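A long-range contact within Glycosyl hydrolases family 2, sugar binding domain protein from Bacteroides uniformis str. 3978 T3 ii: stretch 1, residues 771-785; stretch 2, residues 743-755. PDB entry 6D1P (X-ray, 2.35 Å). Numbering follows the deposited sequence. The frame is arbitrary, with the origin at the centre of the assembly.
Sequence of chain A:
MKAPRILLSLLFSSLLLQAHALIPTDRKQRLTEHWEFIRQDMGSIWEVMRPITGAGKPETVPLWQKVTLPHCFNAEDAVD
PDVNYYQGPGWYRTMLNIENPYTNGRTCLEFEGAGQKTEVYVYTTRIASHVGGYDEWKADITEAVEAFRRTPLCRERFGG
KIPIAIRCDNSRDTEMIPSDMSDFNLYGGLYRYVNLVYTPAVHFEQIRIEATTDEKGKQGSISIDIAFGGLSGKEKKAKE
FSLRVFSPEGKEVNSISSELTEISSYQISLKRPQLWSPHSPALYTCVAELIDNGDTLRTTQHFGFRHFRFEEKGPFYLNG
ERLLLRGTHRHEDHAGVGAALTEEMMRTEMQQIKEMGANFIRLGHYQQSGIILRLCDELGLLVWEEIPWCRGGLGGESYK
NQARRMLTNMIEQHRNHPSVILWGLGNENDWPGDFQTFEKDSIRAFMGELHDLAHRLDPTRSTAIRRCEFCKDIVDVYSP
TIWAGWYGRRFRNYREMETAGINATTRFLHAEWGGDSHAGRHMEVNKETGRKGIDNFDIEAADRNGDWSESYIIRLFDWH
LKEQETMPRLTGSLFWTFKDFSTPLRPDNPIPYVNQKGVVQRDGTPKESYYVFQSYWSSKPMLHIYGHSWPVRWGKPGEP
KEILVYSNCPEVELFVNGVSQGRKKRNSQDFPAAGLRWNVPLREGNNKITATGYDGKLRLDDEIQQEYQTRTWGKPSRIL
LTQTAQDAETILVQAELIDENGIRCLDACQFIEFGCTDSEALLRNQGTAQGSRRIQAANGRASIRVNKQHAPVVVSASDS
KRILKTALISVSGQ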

# COMPACT_ATOMS: atom_id res chain seq x y z
N GLY A 771 9.20 -3.12 -20.84
CA GLY A 771 8.15 -3.28 -19.85
C GLY A 771 8.27 -2.29 -18.71
O GLY A 771 7.94 -2.61 -17.56
N SER A 772 8.72 -1.07 -19.02
CA SER A 772 8.90 -0.02 -18.03
C SER A 772 8.11 1.21 -18.44
O SER A 772 8.21 1.67 -19.59
CB SER A 772 10.38 0.34 -17.86
OG SER A 772 11.11 -0.79 -17.44
N ARG A 773 7.34 1.74 -17.49
CA ARG A 773 6.55 2.96 -17.68
C ARG A 773 7.44 4.20 -17.80
O ARG A 773 7.07 5.16 -18.50
CB ARG A 773 5.60 3.13 -16.50
CG ARG A 773 4.61 4.27 -16.67
CD ARG A 773 3.79 4.55 -15.42
NE ARG A 773 4.45 5.51 -14.54
CZ ARG A 773 4.53 6.82 -14.80
NH1 ARG A 773 4.01 7.32 -15.92
NH2 ARG A 773 5.14 7.62 -13.93
N ARG A 774 8.57 4.21 -17.09
CA ARG A 774 9.55 5.29 -17.18
C ARG A 774 10.94 4.69 -17.36
O ARG A 774 11.35 3.81 -16.60
CB ARG A 774 9.52 6.19 -15.95
CG ARG A 774 10.56 7.28 -16.00
CD ARG A 774 10.61 7.97 -14.66
NE ARG A 774 9.29 8.46 -14.34
CZ ARG A 774 8.77 8.51 -13.12
NH1 ARG A 774 9.45 8.08 -12.06
NH2 ARG A 774 7.54 8.98 -12.96
N ILE A 775 11.68 5.18 -18.35
CA ILE A 775 12.96 4.60 -18.70
C ILE A 775 13.75 5.64 -19.48
O ILE A 775 13.20 6.34 -20.34
CB ILE A 775 12.76 3.28 -19.50
CG1 ILE A 775 14.07 2.61 -19.86
CG2 ILE A 775 12.01 3.54 -20.76
CD1 ILE A 775 13.87 1.23 -20.48
N GLN A 776 15.05 5.72 -19.19
CA GLN A 776 15.93 6.56 -20.00
C GLN A 776 15.99 6.05 -21.43
O GLN A 776 15.99 4.85 -21.68
CB GLN A 776 17.33 6.57 -19.41
CG GLN A 776 17.44 7.37 -18.14
CD GLN A 776 18.86 7.31 -17.59
OE1 GLN A 776 19.79 6.95 -18.31
NE2 GLN A 776 19.01 7.62 -16.31
N ALA A 777 16.06 6.99 -22.37
CA ALA A 777 16.15 6.64 -23.78
C ALA A 777 17.47 5.91 -24.07
O ALA A 777 18.48 6.12 -23.40
CB ALA A 777 16.04 7.89 -24.64
N ALA A 778 17.43 5.02 -25.06
CA ALA A 778 18.59 4.24 -25.49
C ALA A 778 18.92 4.72 -26.90
O ALA A 778 18.26 4.32 -27.86
CB ALA A 778 18.28 2.75 -25.47
N ASN A 779 19.92 5.59 -27.01
CA ASN A 779 20.26 6.26 -28.27
C ASN A 779 19.03 6.93 -28.88
O ASN A 779 18.70 6.73 -30.05
CB ASN A 779 20.93 5.29 -29.25
CG ASN A 779 22.18 4.66 -28.67
OD1 ASN A 779 22.24 3.46 -28.42
ND2 ASN A 779 23.20 5.49 -28.43
N GLY A 780 18.34 7.74 -28.07
CA GLY A 780 17.20 8.51 -28.52
C GLY A 780 15.91 7.73 -28.65
O GLY A 780 14.98 8.19 -29.32
N ARG A 781 15.81 6.59 -27.98
CA ARG A 781 14.77 5.61 -28.25
C ARG A 781 14.29 4.98 -26.95
O ARG A 781 15.10 4.67 -26.07
CB ARG A 781 15.36 4.58 -29.20
CG ARG A 781 14.54 3.39 -29.56
CD ARG A 781 15.22 2.71 -30.75
NE ARG A 781 14.55 1.47 -31.15
CZ ARG A 781 15.07 0.26 -30.98
NH1 ARG A 781 16.28 0.12 -30.46
NH2 ARG A 781 14.38 -0.81 -31.37
N ALA A 782 12.98 4.83 -26.81
CA ALA A 782 12.42 4.06 -25.70
C ALA A 782 11.12 3.43 -26.17
O ALA A 782 10.38 4.02 -26.96
CB ALA A 782 12.19 4.92 -24.45
N SER A 783 10.85 2.23 -25.68
CA SER A 783 9.78 1.40 -26.22
C SER A 783 9.04 0.71 -25.10
O SER A 783 9.62 0.38 -24.08
CB SER A 783 10.33 0.33 -27.18
OG SER A 783 10.89 0.97 -28.30
N ILE A 784 7.76 0.44 -25.33
CA ILE A 784 6.96 -0.27 -24.36
C ILE A 784 5.97 -1.16 -25.09
O ILE A 784 5.45 -0.79 -26.15
CB ILE A 784 6.24 0.72 -23.41
CG1 ILE A 784 5.51 -0.04 -22.30
CG2 ILE A 784 5.36 1.66 -24.20
CD1 ILE A 784 5.23 0.78 -21.08
N ARG A 785 5.71 -2.34 -24.53
CA ARG A 785 4.71 -3.25 -25.07
C ARG A 785 3.31 -2.88 -24.61
O ARG A 785 3.10 -2.42 -23.48
CB ARG A 785 5.03 -4.69 -24.65
CG ARG A 785 6.08 -5.34 -25.51
CD ARG A 785 6.69 -6.53 -24.83
NE ARG A 785 7.92 -6.92 -25.51
CZ ARG A 785 8.76 -7.86 -25.07
NH1 ARG A 785 8.50 -8.52 -23.95
NH2 ARG A 785 9.87 -8.13 -25.75
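Stretch 2 743-755: IRCLDACQFIEFG

Stretch 2 enters as a loop, makes a type I beta turn from Cys745 to Ala748, and extends as a strand from 751 to 755. This strand runs antiparallel to strand 774-776: their N-to-C directions differ by 154°, the signed crossing angle is 154°, and the axes approach to 4.3 Å. Register follows from the bridges. Ile775 and Ile752 form the hydrogen-bonded pair, with Ile752 N to Ile775 O at 2.9 Å and Ile775 N to Ile752 O at 3.0 Å; Arg774-Glu753 and Gln776-Phe751 are the non-hydrogen-bonded pairs, their CA atoms 4.4 and 3.9 Å apart. The ladder extends through Phe754 N to Arg773 O (2.9 Å) and Ala777 N to Gln750 O (2.8 Å). Strand 781-785 instead runs 26° from parallel to 751-755, at 8.3 Å, too far for direct backbone pairing, so side chains fill the gap.

At the turn, Asn779 ND2 donates to Leu746 O (2.7 Å, 162°), while Gly780 N makes a weak bond to Ala748 O (3.3 Å). Gly780 has phi 78°, and an ideal CB there would lie 2.3 Å from Cys745 O, a clash. One water links Ala748 O (3.0 Å) to Asn779 N (2.7 Å).

Arg774, Gln776, Phe751 and Glu753 share one sheet face. Arg774 NE lies 2.7 Å from Glu753 OE2 in a salt bridge, although the 129° angle makes the hydrogen bond weak. Gln776 CG sits 3.5 Å from the centroid of the Phe751 ring and 6° off its normal, a CH-pi contact over the face. On the other face, Ile752 CD1 packs against Ala777 CB (3.8 Å) and Ala782 CB (4.0 Å). Phe754 has the largest area covered by stretch 1, 135 Å²; Ile784 CG2 lies 3.4 Å from its ring centroid, 5° off the normal, again CH-pi.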

# COMPACT_ATOMS: atom_id res chain seq x y z
N ILE A 743 16.31 15.02 -37.04
CA ILE A 743 17.39 14.04 -36.92
C ILE A 743 17.29 13.36 -35.56
O ILE A 743 17.20 14.04 -34.52
CB ILE A 743 18.76 14.71 -37.11
CG1 ILE A 743 18.77 15.55 -38.40
CG2 ILE A 743 19.86 13.66 -37.14
CD1 ILE A 743 18.31 14.77 -39.63
N ARG A 744 17.31 12.03 -35.56
CA ARG A 744 17.33 11.28 -34.30
C ARG A 744 18.52 11.72 -33.45
O ARG A 744 19.65 11.86 -33.94
CB ARG A 744 17.39 9.77 -34.57
CG ARG A 744 17.27 8.92 -33.28
CD ARG A 744 17.26 7.39 -33.52
NE ARG A 744 16.02 6.95 -34.16
CZ ARG A 744 15.66 5.69 -34.36
NH1 ARG A 744 16.45 4.68 -33.97
NH2 ARG A 744 14.50 5.42 -34.94
N CYS A 745 18.27 11.94 -32.16
CA CYS A 745 19.33 12.30 -31.22
C CYS A 745 19.93 11.01 -30.69
O CYS A 745 19.41 10.42 -29.74
CB CYS A 745 18.79 13.17 -30.10
SG CYS A 745 17.80 14.53 -30.67
N LEU A 746 21.04 10.57 -31.27
CA LEU A 746 21.52 9.22 -31.06
C LEU A 746 22.29 9.05 -29.75
O LEU A 746 22.68 7.93 -29.41
CB LEU A 746 22.38 8.79 -32.25
CG LEU A 746 21.60 8.48 -33.53
CD1 LEU A 746 22.51 8.32 -34.74
CD2 LEU A 746 20.76 7.22 -33.33
N ASP A 747 22.52 10.13 -29.01
CA ASP A 747 23.13 10.02 -27.69
C ASP A 747 22.21 10.58 -26.61
O ASP A 747 22.68 10.93 -25.52
CB ASP A 747 24.49 10.71 -27.67
CG ASP A 747 24.39 12.20 -27.92
OD1 ASP A 747 25.38 12.93 -27.71
OD2 ASP A 747 23.29 12.65 -28.31
N ALA A 748 20.91 10.68 -26.90
CA ALA A 748 19.94 11.18 -25.93
C ALA A 748 19.65 10.13 -24.86
O ALA A 748 19.43 8.96 -25.19
CB ALA A 748 18.65 11.60 -26.63
N CYS A 749 19.66 10.54 -23.59
CA CYS A 749 19.39 9.66 -22.46
C CYS A 749 18.21 10.09 -21.58
O CYS A 749 17.99 9.47 -20.53
CB CYS A 749 20.65 9.56 -21.56
SG CYS A 749 22.14 9.00 -22.42
N GLN A 750 17.47 11.14 -21.95
CA GLN A 750 16.32 11.59 -21.16
C GLN A 750 15.43 10.43 -20.75
O GLN A 750 15.14 9.53 -21.55
CB GLN A 750 15.45 12.59 -21.95
CG GLN A 750 16.04 13.98 -22.17
CD GLN A 750 17.12 14.02 -23.25
OE1 GLN A 750 17.45 13.00 -23.88
NE2 GLN A 750 17.68 15.20 -23.46
N PHE A 751 14.99 10.46 -19.50
CA PHE A 751 13.85 9.66 -19.08
C PHE A 751 12.63 9.98 -19.93
O PHE A 751 12.32 11.15 -20.21
CB PHE A 751 13.52 9.92 -17.60
CG PHE A 751 14.29 9.05 -16.66
CD1 PHE A 751 14.05 7.69 -16.61
CD2 PHE A 751 15.29 9.59 -15.85
CE1 PHE A 751 14.78 6.86 -15.75
CE2 PHE A 751 16.00 8.79 -14.99
CZ PHE A 751 15.75 7.41 -14.93
N ILE A 752 11.93 8.93 -20.34
CA ILE A 752 10.69 9.05 -21.08
C ILE A 752 9.63 8.25 -20.33
O ILE A 752 9.93 7.18 -19.78
CB ILE A 752 10.86 8.55 -22.54
CG1 ILE A 752 11.74 9.51 -23.31
CG2 ILE A 752 9.53 8.50 -23.25
CD1 ILE A 752 12.36 8.87 -24.53
N GLU A 753 8.41 8.79 -20.28
CA GLU A 753 7.28 8.20 -19.55
C GLU A 753 6.11 7.90 -20.48
O GLU A 753 5.75 8.72 -21.32
CB GLU A 753 6.79 9.13 -18.46
CG GLU A 753 7.83 9.43 -17.43
CD GLU A 753 7.32 10.40 -16.41
OE1 GLU A 753 6.25 10.99 -16.65
OE2 GLU A 753 7.98 10.58 -15.37
N PHE A 754 5.49 6.75 -20.27
CA PHE A 754 4.35 6.35 -21.06
C PHE A 754 3.06 6.41 -20.25
O PHE A 754 3.05 6.19 -19.04
CB PHE A 754 4.55 4.94 -21.60
CG PHE A 754 5.69 4.81 -22.55
CD1 PHE A 754 6.87 4.21 -22.15
CD2 PHE A 754 5.58 5.29 -23.86
CE1 PHE A 754 7.94 4.07 -23.04
CE2 PHE A 754 6.65 5.16 -24.76
CZ PHE A 754 7.83 4.54 -24.35
N GLY A 755 1.96 6.74 -20.94
CA GLY A 755 0.65 6.71 -20.34
C GLY A 755 -0.33 6.10 -21.33
O GLY A 755 0.01 5.86 -22.49
O HOH W 1 18.52 4.51 -32.00
O HOH W 2 21.21 6.61 -24.84